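Long-range contacts in diguanylate cyclase DosC (Escherichia coli, PDB 4ZVA), which makes the second messenger cyclic-di-GMP from GTP under the control of oxygen, which its haem-binding globin domain probably senses: residues F107-I118 / Y132-M143; I43-L51 / I96-M105. All coordinates share one frame; numbering follows the deposited sequence.

Contact 1 of 2, residues F107-I118 / Y132-M143; sequences FRVLKKILYPVI and YHFSINSIDIAM. With HEM (protoporphyrin IX containing Fe), chain C.
Segments 107-118 and 132-143 run antiparallel as two helices, their axes 10.8 Å apart at closest approach and 167° between their directions. At the haem end the Phe107 ring lies between the haem methyl CMC on one face and Met143 on the other. Met143 CB stands over the ring centre, 3.6 Å from the centroid, in a CH-pi contact. Its SD comes in obliquely, 3.4 Å from Phe107 CG, as a Met-aromatic contact. Ile139 CG2 meets the edge of the same ring. Ile139 is a knob among Phe107, Leu110, Lys111 and Leu114. In return, Lys111 packs among Ile136, Ile139, Asp140 and Met143. Its chain bends at chi3 (-71°) and brings NZ to Asp140 OD1 on the syn lone pair, 2.8 Å away. This is a salt bridge in a buried contact. At the far end the edge of Tyr115 meets the face of Tyr132 in a T-shaped stack, planes at 71°. A water links Tyr132 OH to Lys111 O. Lys111 NZ also pairs with Asp140 OD2 of the second subunit, and Asp140 OD2 with Lys111 of that subunit. Each carboxylate therefore binds one lysine in its own chain through OD1 and one across the dimer interface through OD2. Within the globin domain, Leu110 and Ser135 touch helix 54-72, while Ile113 and Val117 lean on helix 16-43 and Ile141 on helix 2-13.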
loop_
_atom_site.group_PDB
_atom_site.type_symbol
_atom_site.label_atom_id
_atom_site.label_comp_id
_atom_site.label_asym_id
_atom_site.label_seq_id
_atom_site.Cartn_x
_atom_site.Cartn_y
_atom_site.Cartn_z
ATOM N N PHE A 107 -6.004 -6.011 1.410
ATOM C CA PHE A 107 -5.541 -4.976 0.497
ATOM C C PHE A 107 -4.155 -5.284 -0.056
ATOM O O PHE A 107 -3.869 -4.999 -1.220
ATOM C CB PHE A 107 -5.526 -3.614 1.188
ATOM C CG PHE A 107 -6.867 -2.944 1.238
ATOM C CD1 PHE A 107 -7.320 -2.197 0.164
ATOM C CD2 PHE A 107 -7.671 -3.052 2.358
ATOM C CE1 PHE A 107 -8.554 -1.574 0.205
ATOM C CE2 PHE A 107 -8.905 -2.432 2.406
ATOM C CZ PHE A 107 -9.346 -1.692 1.328
ATOM N N ARG A 108 -3.291 -5.847 0.782
ATOM C CA ARG A 108 -1.945 -6.191 0.346
ATOM C C ARG A 108 -1.999 -7.302 -0.694
ATOM O O ARG A 108 -1.278 -7.267 -1.691
ATOM C CB ARG A 108 -1.069 -6.614 1.527
ATOM C CG ARG A 108 0.401 -6.763 1.153
ATOM C CD ARG A 108 1.261 -7.166 2.341
ATOM N NE ARG A 108 1.020 -8.542 2.757
ATOM C CZ ARG A 108 1.521 -9.605 2.137
ATOM N NH1 ARG A 108 2.289 -9.447 1.067
ATOM N NH2 ARG A 108 1.255 -10.824 2.585
ATOM N N VAL A 109 -2.857 -8.288 -0.450
ATOM C CA VAL A 109 -3.054 -9.383 -1.392
ATOM C C VAL A 109 -3.539 -8.856 -2.737
ATOM O O VAL A 109 -3.026 -9.249 -3.786
ATOM C CB VAL A 109 -4.068 -10.418 -0.856
ATOM C CG1 VAL A 109 -4.427 -11.420 -1.935
ATOM C CG2 VAL A 109 -3.506 -11.122 0.369
ATOM N N LEU A 110 -4.513 -7.950 -2.692
ATOM C CA LEU A 110 -5.073 -7.352 -3.899
ATOM C C LEU A 110 -4.003 -6.617 -4.700
ATOM O O LEU A 110 -3.873 -6.819 -5.905
ATOM C CB LEU A 110 -6.211 -6.393 -3.546
ATOM C CG LEU A 110 -6.852 -5.658 -4.726
ATOM C CD1 LEU A 110 -7.449 -6.653 -5.720
ATOM C CD2 LEU A 110 -7.902 -4.664 -4.247
ATOM N N LYS A 111 -3.241 -5.761 -4.026
ATOM C CA LYS A 111 -2.165 -5.023 -4.677
ATOM C C LYS A 111 -1.100 -5.964 -5.235
ATOM O O LYS A 111 -0.524 -5.703 -6.292
ATOM C CB LYS A 111 -1.531 -4.026 -3.702
ATOM C CG LYS A 111 -2.413 -2.828 -3.393
ATOM C CD LYS A 111 -1.785 -1.896 -2.364
ATOM C CE LYS A 111 -1.790 -2.519 -0.976
ATOM N NZ LYS A 111 -1.321 -1.561 0.065
ATOM N N LYS A 112 -0.860 -7.066 -4.533
ATOM C CA LYS A 112 0.143 -8.035 -4.952
ATOM C C LYS A 112 -0.236 -8.719 -6.267
ATOM O O LYS A 112 0.590 -8.838 -7.170
ATOM C CB LYS A 112 0.358 -9.088 -3.863
ATOM C CG LYS A 112 1.335 -10.184 -4.263
ATOM C CD LYS A 112 1.494 -11.230 -3.171
ATOM C CE LYS A 112 2.361 -12.385 -3.648
ATOM N NZ LYS A 112 2.568 -13.408 -2.585
ATOM N N ILE A 113 -1.480 -9.177 -6.368
ATOM C CA ILE A 113 -1.916 -9.921 -7.549
ATOM C C ILE A 113 -2.269 -9.008 -8.720
ATOM O O ILE A 113 -2.397 -9.467 -9.857
ATOM C CB ILE A 113 -3.129 -10.815 -7.233
ATOM C CG1 ILE A 113 -4.320 -9.971 -6.775
ATOM C CG2 ILE A 113 -2.759 -11.849 -6.186
ATOM C CD1 ILE A 113 -5.590 -10.780 -6.566
ATOM N N LEU A 114 -2.428 -7.718 -8.441
ATOM C CA LEU A 114 -2.736 -6.745 -9.484
ATOM C C LEU A 114 -1.532 -6.510 -10.391
ATOM O O LEU A 114 -1.687 -6.302 -11.594
ATOM C CB LEU A 114 -3.192 -5.416 -8.873
ATOM C CG LEU A 114 -3.456 -4.286 -9.876
ATOM C CD1 LEU A 114 -4.558 -4.676 -10.859
ATOM C CD2 LEU A 114 -3.794 -2.979 -9.172
ATOM N N TYR A 115 -0.334 -6.536 -9.813
ATOM C CA TYR A 115 0.875 -6.229 -10.576
ATOM C C TYR A 115 1.118 -7.176 -11.763
ATOM O O TYR A 115 1.353 -6.697 -12.871
ATOM C CB TYR A 115 2.107 -6.221 -9.660
ATOM C CG TYR A 115 3.406 -5.993 -10.403
ATOM C CD1 TYR A 115 3.796 -4.716 -10.781
ATOM C CD2 TYR A 115 4.242 -7.055 -10.724
ATOM C CE1 TYR A 115 4.980 -4.501 -11.460
ATOM C CE2 TYR A 115 5.430 -6.850 -11.403
ATOM C CZ TYR A 115 5.793 -5.571 -11.766
ATOM O OH TYR A 115 6.976 -5.358 -12.440
ATOM N N PRO A 116 1.066 -8.510 -11.550
ATOM C CA PRO A 116 1.317 -9.383 -12.705
ATOM C C PRO A 116 0.304 -9.188 -13.835
ATOM O O PRO A 116 0.633 -9.403 -15.002
ATOM C CB PRO A 116 1.202 -10.790 -12.114
ATOM C CG PRO A 116 1.466 -10.619 -10.666
ATOM C CD PRO A 116 0.868 -9.297 -10.320
ATOM N N VAL A 117 -0.913 -8.789 -13.483
ATOM C CA VAL A 117 -1.948 -8.500 -14.471
ATOM C C VAL A 117 -1.559 -7.289 -15.319
ATOM O O VAL A 117 -1.700 -7.300 -16.542
ATOM C CB VAL A 117 -3.309 -8.248 -13.791
ATOM C CG1 VAL A 117 -4.291 -7.615 -14.762
ATOM C CG2 VAL A 117 -3.866 -9.549 -13.244
ATOM N N ILE A 118 -1.056 -6.248 -14.663
ATOM C CA ILE A 118 -0.607 -5.049 -15.362
ATOM C C ILE A 118 0.678 -5.329 -16.137
ATOM O O ILE A 118 0.855 -4.860 -17.264
ATOM C CB ILE A 118 -0.386 -3.878 -14.378
ATOM C CG1 ILE A 118 -1.713 -3.491 -13.719
ATOM C CG2 ILE A 118 0.218 -2.675 -15.089
ATOM C CD1 ILE A 118 -1.609 -2.336 -12.742
ATOM N N TYR A 132 0.218 1.304 -12.892
ATOM C CA TYR A 132 0.443 0.630 -11.623
ATOM C C TYR A 132 0.496 1.641 -10.476
ATOM O O TYR A 132 -0.047 1.397 -9.401
ATOM C CB TYR A 132 1.733 -0.189 -11.691
ATOM C CG TYR A 132 2.117 -0.892 -10.412
ATOM C CD1 TYR A 132 1.312 -1.882 -9.869
ATOM C CD2 TYR A 132 3.305 -0.583 -9.763
ATOM C CE1 TYR A 132 1.671 -2.536 -8.701
ATOM C CE2 TYR A 132 3.673 -1.228 -8.601
ATOM C CZ TYR A 132 2.856 -2.202 -8.074
ATOM O OH TYR A 132 3.228 -2.841 -6.914
ATOM N N HIS A 133 1.139 2.779 -10.718
ATOM C CA HIS A 133 1.222 3.844 -9.716
ATOM C C HIS A 133 -0.152 4.394 -9.347
ATOM O O HIS A 133 -0.503 4.463 -8.169
ATOM C CB HIS A 133 2.112 4.981 -10.217
ATOM C CG HIS A 133 2.059 6.211 -9.365
ATOM N ND1 HIS A 133 1.547 7.407 -9.816
ATOM C CD2 HIS A 133 2.441 6.424 -8.083
ATOM C CE1 HIS A 133 1.625 8.310 -8.852
ATOM N NE2 HIS A 133 2.163 7.738 -7.791
ATOM N N PHE A 134 -0.923 4.785 -10.357
ATOM C CA PHE A 134 -2.280 5.276 -10.137
ATOM C C PHE A 134 -3.116 4.254 -9.380
ATOM O O PHE A 134 -3.867 4.604 -8.469
ATOM C CB PHE A 134 -2.957 5.622 -11.468
ATOM C CG PHE A 134 -4.390 6.050 -11.323
ATOM C CD1 PHE A 134 -4.702 7.343 -10.935
ATOM C CD2 PHE A 134 -5.425 5.163 -11.574
ATOM C CE1 PHE A 134 -6.018 7.743 -10.798
ATOM C CE2 PHE A 134 -6.744 5.557 -11.438
ATOM C CZ PHE A 134 -7.040 6.850 -11.050
ATOM N N SER A 135 -2.969 2.987 -9.756
ATOM C CA SER A 135 -3.717 1.902 -9.135
ATOM C C SER A 135 -3.329 1.720 -7.670
ATOM O O SER A 135 -4.195 1.564 -6.814
ATOM C CB SER A 135 -3.496 0.595 -9.897
ATOM O OG SER A 135 -3.975 0.694 -11.231
ATOM N N ILE A 136 -2.030 1.724 -7.386
ATOM C CA ILE A 136 -1.558 1.572 -6.013
ATOM C C ILE A 136 -2.058 2.723 -5.141
ATOM O O ILE A 136 -2.601 2.501 -4.059
ATOM C CB ILE A 136 -0.020 1.503 -5.934
ATOM C CG1 ILE A 136 0.488 0.194 -6.541
ATOM C CG2 ILE A 136 0.447 1.605 -4.490
ATOM C CD1 ILE A 136 -0.046 -1.050 -5.852
ATOM N N ASN A 137 -1.884 3.948 -5.622
ATOM C CA ASN A 137 -2.319 5.123 -4.876
ATOM C C ASN A 137 -3.833 5.148 -4.681
ATOM O O ASN A 137 -4.321 5.567 -3.633
ATOM C CB ASN A 137 -1.851 6.398 -5.580
ATOM C CG ASN A 137 -0.393 6.714 -5.302
ATOM O OD1 ASN A 137 0.351 5.872 -4.799
ATOM N ND2 ASN A 137 0.025 7.924 -5.645
ATOM N N SER A 138 -4.572 4.694 -5.690
ATOM C CA SER A 138 -6.027 4.619 -5.602
ATOM C C SER A 138 -6.482 3.593 -4.572
ATOM O O SER A 138 -7.395 3.848 -3.790
ATOM C CB SER A 138 -6.634 4.278 -6.968
ATOM O OG SER A 138 -6.425 5.335 -7.888
ATOM N N ILE A 139 -5.855 2.424 -4.581
ATOM C CA ILE A 139 -6.218 1.370 -3.646
ATOM C C ILE A 139 -5.861 1.787 -2.219
ATOM O O ILE A 139 -6.636 1.562 -1.284
ATOM C CB ILE A 139 -5.530 0.040 -4.003
ATOM C CG1 ILE A 139 -6.080 -0.494 -5.330
ATOM C CG2 ILE A 139 -5.743 -0.999 -2.908
ATOM C CD1 ILE A 139 -5.455 -1.788 -5.778
ATOM N N ASP A 140 -4.699 2.414 -2.062
ATOM C CA ASP A 140 -4.247 2.868 -0.747
ATOM C C ASP A 140 -5.118 3.977 -0.159
ATOM O O ASP A 140 -5.425 3.956 1.033
ATOM C CB ASP A 140 -2.797 3.348 -0.821
ATOM C CG ASP A 140 -1.799 2.210 -0.729
ATOM O OD1 ASP A 140 -2.205 1.090 -0.356
ATOM O OD2 ASP A 140 -0.603 2.440 -1.016
ATOM N N ILE A 141 -5.508 4.946 -0.985
ATOM C CA ILE A 141 -6.362 6.033 -0.513
ATOM C C ILE A 141 -7.728 5.480 -0.099
ATOM O O ILE A 141 -8.324 5.943 0.873
ATOM C CB ILE A 141 -6.521 7.165 -1.574
ATOM C CG1 ILE A 141 -7.198 8.391 -0.961
ATOM C CG2 ILE A 141 -7.301 6.711 -2.790
ATOM C CD1 ILE A 141 -6.312 9.160 -0.031
ATOM N N ALA A 142 -8.213 4.484 -0.835
ATOM C CA ALA A 142 -9.482 3.845 -0.516
ATOM C C ALA A 142 -9.385 3.059 0.786
ATOM O O ALA A 142 -10.316 3.063 1.592
ATOM C CB ALA A 142 -9.920 2.935 -1.655
ATOM N N MET A 143 -8.254 2.389 0.994
ATOM C CA MET A 143 -8.044 1.614 2.215
ATOM C C MET A 143 -8.056 2.508 3.448
ATOM O O MET A 143 -8.623 2.148 4.480
ATOM C CB MET A 143 -6.727 0.842 2.165
ATOM C CG MET A 143 -6.401 0.155 3.487
ATOM S SD MET A 143 -5.030 -1.007 3.419
ATOM C CE MET A 143 -3.652 0.110 3.185
HETATM C CHA HEM C . -18.006 -7.624 2.611
HETATM C CHB HEM C . -14.602 -10.510 4.509
HETATM C CHC HEM C . -11.222 -7.462 2.872
HETATM C CHD HEM C . -14.529 -5.248 0.114
HETATM C C1A HEM C . -17.399 -8.691 3.238
HETATM C C2A HEM C . -18.046 -9.869 3.791
HETATM C C3A HEM C . -17.100 -10.655 4.307
HETATM C C4A HEM C . -15.821 -10.013 4.112
HETATM C CMA HEM C . -17.318 -12.016 5.001
HETATM C CAA HEM C . -19.557 -10.188 3.783
HETATM C CBA HEM C . -20.066 -10.246 2.346
HETATM C CGA HEM C . -21.443 -10.846 2.315
HETATM O O1A HEM C . -21.759 -11.676 3.207
HETATM O O2A HEM C . -22.218 -10.499 1.388
HETATM C C1B HEM C . -13.383 -9.952 4.212
HETATM C C2B HEM C . -12.088 -10.524 4.520
HETATM C C3B HEM C . -11.147 -9.674 4.066
HETATM C C4B HEM C . -11.829 -8.550 3.459
HETATM C CMB HEM C . -11.912 -11.877 5.250
HETATM C CAB HEM C . -9.600 -9.767 4.114
HETATM C CBB HEM C . -8.914 -10.807 4.594
HETATM C C1C HEM C . -11.797 -6.654 1.917
HETATM C C2C HEM C . -11.094 -5.788 0.992
HETATM C C3C HEM C . -12.014 -5.169 0.226
HETATM C C4C HEM C . -13.320 -5.636 0.650
HETATM C CMC HEM C . -9.553 -5.656 0.960
HETATM C CAC HEM C . -11.831 -4.144 -0.922
HETATM C CBC HEM C . -10.647 -3.747 -1.402
HETATM C C1D HEM C . -15.780 -5.667 0.521
HETATM C C2D HEM C . -17.032 -5.208 -0.039
HETATM C C3D HEM C . -18.125 -5.955 0.741
HETATM C C4D HEM C . -17.417 -6.781 1.695
HETATM C CMD HEM C . -17.208 -4.191 -1.188
HETATM C CAD HEM C . -19.659 -5.855 0.575
HETATM C CBD HEM C . -20.113 -4.425 0.854
HETATM C CGD HEM C . -21.600 -4.388 1.093
HETATM O O1D HEM C . -22.179 -3.271 1.085
HETATM O O2D HEM C . -22.208 -5.471 1.291
HETATM N NA HEM C . -16.040 -8.814 3.458
HETATM N NB HEM C . -13.190 -8.748 3.565
HETATM N NC HEM C . -13.150 -6.536 1.680
HETATM N ND HEM C . -16.049 -6.582 1.534
HETATM FE FE HEM C . -14.618 -7.496 2.744
HETATM O O HOH W 1 2.153 -5.004 -6.051
#

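Contact 2 of 2, residues I43-L51 / I96-M105; sequences IDPHAEEFL and IGIPVEIVEM. With HEM (protoporphyrin IX containing Fe), chain C.
Phe50 carries most of the apolar contact with segment 96-105. With CG anti to the carbonyl carbon (chi1 -56°), the ring lies against residues 96-99, and Phe50 CZ comes within 3.2 Å of Gly97 O. Ile98 CG1 lies over one ring face, toward the rim, in a CH-pi contact 3.7 Å from the centroid. Ile96 CG2 approaches Phe50 CD1 obliquely at 3.5 Å, and Pro99 CD packs near Phe50 CZ. A second apolar group gathers round Ala47. Ala47 CB meets Ile102 CG2 at 3.9 Å and also touches Met105 CE. Ile102 CD1 reaches His46 CB at 3.6 Å.

No hydrogen bond joins the two segments. Polar bonds cap or end a helix in each segment. Asp44 OD1 accepts from His46 N at 2.9 Å and caps the short helix 45-48, while its OD2 lies against Met105 CE. Gly97, with positive phi, is the C-prime residue of a Schellman motif that ends helix 79-96.

The haem is the third partner. Ile98 CD1 comes within 3.4 Å of the meso carbon CHB. Ile102 CG2 and Met105 CE touch the vinyl carbon CBB, and Ile96 CD1 touches CAA at the base of a propionate arm. The contact thus forms part of the wall of the haem pocket. Asp44 OD2 also forms a salt bridge with Arg148 of the second subunit. Around the contact, Ala47 and Leu51 pack on helix 16-43, and Ile98 and Val103 rest on His93 of helix 79-96.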
loop_
_atom_site.group_PDB
_atom_site.type_symbol
_atom_site.label_atom_id
_atom_site.label_comp_id
_atom_site.label_asym_id
_atom_site.label_seq_id
_atom_site.Cartn_x
_atom_site.Cartn_y
_atom_site.Cartn_z
ATOM N N ILE A 43 -6.393 -18.766 2.705
ATOM C CA ILE A 43 -5.236 -19.447 3.278
ATOM C C ILE A 43 -4.975 -18.986 4.711
ATOM O O ILE A 43 -4.622 -19.786 5.577
ATOM C CB ILE A 43 -3.967 -19.215 2.428
ATOM C CG1 ILE A 43 -4.207 -19.643 0.979
ATOM C CG2 ILE A 43 -2.778 -19.967 3.007
ATOM C CD1 ILE A 43 -4.588 -21.100 0.828
ATOM N N ASP A 44 -5.160 -17.692 4.958
ATOM C CA ASP A 44 -4.975 -17.136 6.294
ATOM C C ASP A 44 -6.034 -17.690 7.243
ATOM O O ASP A 44 -7.230 -17.520 7.009
ATOM C CB ASP A 44 -5.030 -15.606 6.253
ATOM C CG ASP A 44 -4.560 -14.963 7.549
ATOM O OD1 ASP A 44 -5.018 -15.372 8.636
ATOM O OD2 ASP A 44 -3.720 -14.041 7.478
ATOM N N PRO A 45 -5.589 -18.357 8.321
ATOM C CA PRO A 45 -6.472 -18.982 9.313
ATOM C C PRO A 45 -7.412 -17.984 9.984
ATOM O O PRO A 45 -8.577 -18.301 10.223
ATOM C CB PRO A 45 -5.492 -19.569 10.334
ATOM C CG PRO A 45 -4.218 -19.743 9.581
ATOM C CD PRO A 45 -4.167 -18.593 8.626
ATOM N N HIS A 46 -6.907 -16.791 10.281
ATOM C CA HIS A 46 -7.703 -15.770 10.951
ATOM C C HIS A 46 -8.754 -15.174 10.020
ATOM O O HIS A 46 -9.738 -14.590 10.474
ATOM C CB HIS A 46 -6.801 -14.659 11.493
ATOM C CG HIS A 46 -5.828 -15.121 12.531
ATOM N ND1 HIS A 46 -6.192 -15.363 13.838
ATOM C CD2 HIS A 46 -4.500 -15.377 12.457
ATOM C CE1 HIS A 46 -5.132 -15.754 14.523
ATOM N NE2 HIS A 46 -4.092 -15.769 13.709
ATOM N N ALA A 47 -8.543 -15.325 8.718
ATOM C CA ALA A 47 -9.462 -14.778 7.727
ATOM C C ALA A 47 -10.411 -15.851 7.211
ATOM O O ALA A 47 -11.515 -15.551 6.756
ATOM C CB ALA A 47 -8.690 -14.154 6.575
ATOM N N GLU A 48 -9.973 -17.104 7.286
ATOM C CA GLU A 48 -10.760 -18.231 6.800
ATOM C C GLU A 48 -12.052 -18.380 7.600
ATOM O O GLU A 48 -13.055 -18.881 7.092
ATOM C CB GLU A 48 -9.932 -19.520 6.862
ATOM C CG GLU A 48 -10.553 -20.719 6.155
ATOM C CD GLU A 48 -11.506 -21.498 7.038
ATOM O OE1 GLU A 48 -11.427 -21.349 8.276
ATOM O OE2 GLU A 48 -12.337 -22.257 6.495
ATOM N N GLU A 49 -12.018 -17.935 8.852
ATOM C CA GLU A 49 -13.175 -18.008 9.736
ATOM C C GLU A 49 -14.372 -17.238 9.181
ATOM O O GLU A 49 -15.517 -17.673 9.312
ATOM C CB GLU A 49 -12.813 -17.470 11.122
ATOM C CG GLU A 49 -13.943 -17.543 12.134
ATOM C CD GLU A 49 -13.610 -16.827 13.429
ATOM O OE1 GLU A 49 -12.491 -16.282 13.536
ATOM O OE2 GLU A 49 -14.467 -16.808 14.337
ATOM N N PHE A 50 -14.100 -16.100 8.550
ATOM C CA PHE A 50 -15.159 -15.229 8.052
ATOM C C PHE A 50 -15.685 -15.685 6.694
ATOM O O PHE A 50 -16.644 -15.121 6.169
ATOM C CB PHE A 50 -14.659 -13.787 7.957
ATOM C CG PHE A 50 -14.117 -13.249 9.250
ATOM C CD1 PHE A 50 -14.971 -12.777 10.231
ATOM C CD2 PHE A 50 -12.752 -13.213 9.483
ATOM C CE1 PHE A 50 -14.477 -12.280 11.423
ATOM C CE2 PHE A 50 -12.251 -12.715 10.673
ATOM C CZ PHE A 50 -13.114 -12.249 11.643
ATOM N N LEU A 51 -15.053 -16.709 6.132
ATOM C CA LEU A 51 -15.447 -17.233 4.830
ATOM C C LEU A 51 -15.772 -18.716 4.963
ATOM O O LEU A 51 -14.954 -19.572 4.628
ATOM C CB LEU A 51 -14.333 -17.015 3.805
ATOM C CG LEU A 51 -13.640 -15.649 3.847
ATOM C CD1 LEU A 51 -12.453 -15.610 2.896
ATOM C CD2 LEU A 51 -14.621 -14.533 3.527
ATOM N N ILE A 96 -19.446 -7.876 11.258
ATOM C CA ILE A 96 -18.986 -9.259 11.216
ATOM C C ILE A 96 -17.901 -9.503 12.264
ATOM O O ILE A 96 -17.794 -10.596 12.822
ATOM C CB ILE A 96 -18.469 -9.628 9.810
ATOM C CG1 ILE A 96 -19.570 -9.403 8.774
ATOM C CG2 ILE A 96 -17.997 -11.073 9.764
ATOM C CD1 ILE A 96 -19.214 -9.881 7.388
ATOM N N GLY A 97 -17.108 -8.473 12.544
ATOM C CA GLY A 97 -16.050 -8.583 13.531
ATOM C C GLY A 97 -14.706 -8.925 12.917
ATOM O O GLY A 97 -13.957 -9.743 13.451
ATOM N N ILE A 98 -14.408 -8.299 11.783
ATOM C CA ILE A 98 -13.154 -8.537 11.076
ATOM C C ILE A 98 -12.076 -7.544 11.506
ATOM O O ILE A 98 -12.254 -6.334 11.370
ATOM C CB ILE A 98 -13.352 -8.443 9.556
ATOM C CG1 ILE A 98 -14.492 -9.360 9.117
ATOM C CG2 ILE A 98 -12.060 -8.782 8.827
ATOM C CD1 ILE A 98 -14.845 -9.231 7.664
ATOM N N PRO A 99 -10.950 -8.061 12.023
ATOM C CA PRO A 99 -9.831 -7.244 12.508
ATOM C C PRO A 99 -9.240 -6.350 11.420
ATOM O O PRO A 99 -9.230 -6.730 10.248
ATOM C CB PRO A 99 -8.807 -8.286 12.968
ATOM C CG PRO A 99 -9.602 -9.518 13.225
ATOM C CD PRO A 99 -10.697 -9.500 12.207
ATOM N N VAL A 100 -8.759 -5.173 11.812
ATOM C CA VAL A 100 -8.207 -4.204 10.872
ATOM C C VAL A 100 -7.002 -4.766 10.117
ATOM O O VAL A 100 -6.814 -4.485 8.933
ATOM C CB VAL A 100 -7.791 -2.904 11.590
ATOM C CG1 VAL A 100 -7.400 -1.836 10.578
ATOM C CG2 VAL A 100 -8.920 -2.407 12.475
ATOM N N GLU A 101 -6.191 -5.563 10.804
ATOM C CA GLU A 101 -4.998 -6.132 10.187
ATOM C C GLU A 101 -5.361 -7.255 9.219
ATOM O O GLU A 101 -4.570 -7.612 8.345
ATOM C CB GLU A 101 -4.023 -6.641 11.253
ATOM C CG GLU A 101 -4.462 -7.905 11.974
ATOM C CD GLU A 101 -5.394 -7.625 13.137
ATOM O OE1 GLU A 101 -5.667 -6.438 13.414
ATOM O OE2 GLU A 101 -5.848 -8.594 13.781
ATOM N N ILE A 102 -6.559 -7.807 9.374
ATOM C CA ILE A 102 -7.052 -8.811 8.441
ATOM C C ILE A 102 -7.515 -8.131 7.156
ATOM O O ILE A 102 -7.261 -8.620 6.053
ATOM C CB ILE A 102 -8.204 -9.636 9.053
ATOM C CG1 ILE A 102 -7.680 -10.490 10.207
ATOM C CG2 ILE A 102 -8.845 -10.532 8.011
ATOM C CD1 ILE A 102 -6.618 -11.480 9.786
ATOM N N VAL A 103 -8.174 -6.987 7.305
ATOM C CA VAL A 103 -8.605 -6.192 6.161
ATOM C C VAL A 103 -7.398 -5.627 5.419
ATOM O O VAL A 103 -7.335 -5.682 4.188
ATOM C CB VAL A 103 -9.532 -5.040 6.593
ATOM C CG1 VAL A 103 -9.920 -4.191 5.394
ATOM C CG2 VAL A 103 -10.772 -5.592 7.278
ATOM N N GLU A 104 -6.438 -5.095 6.174
ATOM C CA GLU A 104 -5.209 -4.560 5.596
ATOM C C GLU A 104 -4.470 -5.628 4.796
ATOM O O GLU A 104 -3.939 -5.354 3.720
ATOM C CB GLU A 104 -4.296 -4.001 6.690
ATOM C CG GLU A 104 -2.992 -3.426 6.161
ATOM C CD GLU A 104 -1.982 -3.156 7.258
ATOM O OE1 GLU A 104 -2.223 -2.254 8.087
ATOM O OE2 GLU A 104 -0.944 -3.852 7.288
ATOM N N MET A 105 -4.447 -6.844 5.333
ATOM C CA MET A 105 -3.843 -7.983 4.653
ATOM C C MET A 105 -4.545 -8.264 3.327
ATOM O O MET A 105 -3.909 -8.658 2.349
ATOM C CB MET A 105 -3.884 -9.223 5.551
ATOM C CG MET A 105 -3.264 -10.474 4.941
ATOM S SD MET A 105 -4.437 -11.487 4.013
ATOM C CE MET A 105 -5.570 -11.970 5.311
HETATM C CHA HEM C . -18.006 -7.624 2.611
HETATM C CHB HEM C . -14.602 -10.510 4.509
HETATM C CHC HEM C . -11.222 -7.462 2.872
HETATM C CHD HEM C . -14.529 -5.248 0.114
HETATM C C1A HEM C . -17.399 -8.691 3.238
HETATM C C2A HEM C . -18.046 -9.869 3.791
HETATM C C3A HEM C . -17.100 -10.655 4.307
HETATM C C4A HEM C . -15.821 -10.013 4.112
HETATM C CMA HEM C . -17.318 -12.016 5.001
HETATM C CAA HEM C . -19.557 -10.188 3.783
HETATM C CBA HEM C . -20.066 -10.246 2.346
HETATM C CGA HEM C . -21.443 -10.846 2.315
HETATM O O1A HEM C . -21.759 -11.676 3.207
HETATM O O2A HEM C . -22.218 -10.499 1.388
HETATM C C1B HEM C . -13.383 -9.952 4.212
HETATM C C2B HEM C . -12.088 -10.524 4.520
HETATM C C3B HEM C . -11.147 -9.674 4.066
HETATM C C4B HEM C . -11.829 -8.550 3.459
HETATM C CMB HEM C . -11.912 -11.877 5.250
HETATM C CAB HEM C . -9.600 -9.767 4.114
HETATM C CBB HEM C . -8.914 -10.807 4.594
HETATM C C1C HEM C . -11.797 -6.654 1.917
HETATM C C2C HEM C . -11.094 -5.788 0.992
HETATM C C3C HEM C . -12.014 -5.169 0.226
HETATM C C4C HEM C . -13.320 -5.636 0.650
HETATM C CMC HEM C . -9.553 -5.656 0.960
HETATM C CAC HEM C . -11.831 -4.144 -0.922
HETATM C CBC HEM C . -10.647 -3.747 -1.402
HETATM C C1D HEM C . -15.780 -5.667 0.521
HETATM C C2D HEM C . -17.032 -5.208 -0.039
HETATM C C3D HEM C . -18.125 -5.955 0.741
HETATM C C4D HEM C . -17.417 -6.781 1.695
HETATM C CMD HEM C . -17.208 -4.191 -1.188
HETATM C CAD HEM C . -19.659 -5.855 0.575
HETATM C CBD HEM C . -20.113 -4.425 0.854
HETATM C CGD HEM C . -21.600 -4.388 1.093
HETATM O O1D HEM C . -22.179 -3.271 1.085
HETATM O O2D HEM C . -22.208 -5.471 1.291
HETATM N NA HEM C . -16.040 -8.814 3.458
HETATM N NB HEM C . -13.190 -8.748 3.565
HETATM N NC HEM C . -13.150 -6.536 1.680
HETATM N ND HEM C . -16.049 -6.582 1.534
HETATM FE FE HEM C . -14.618 -7.496 2.744
#

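Helix 100-119 serves both contacts. Its first turns lie against segment 43-51 in contact 2, and its later turns pair with helix 125-147 in contact 1. The contact centres are about 19 Å apart. They also touch, Met143 SD lying 4.2 Å from Glu104 CA. Both reach the same haem. Phe107 meets the methyl CMC at its periphery, and Phe107 CE1 is 3.4 Å from the vinyl carbon CBC. Contact 2 puts Ile98 over a porphyrin face and Ile102 and Met105 at the vinyl carbon CBB. Val103 O also approaches CMC, so the two meet near that methyl. Both also meet the second subunit. Helix 100-119 thus runs from the haem pocket along the dimer interface.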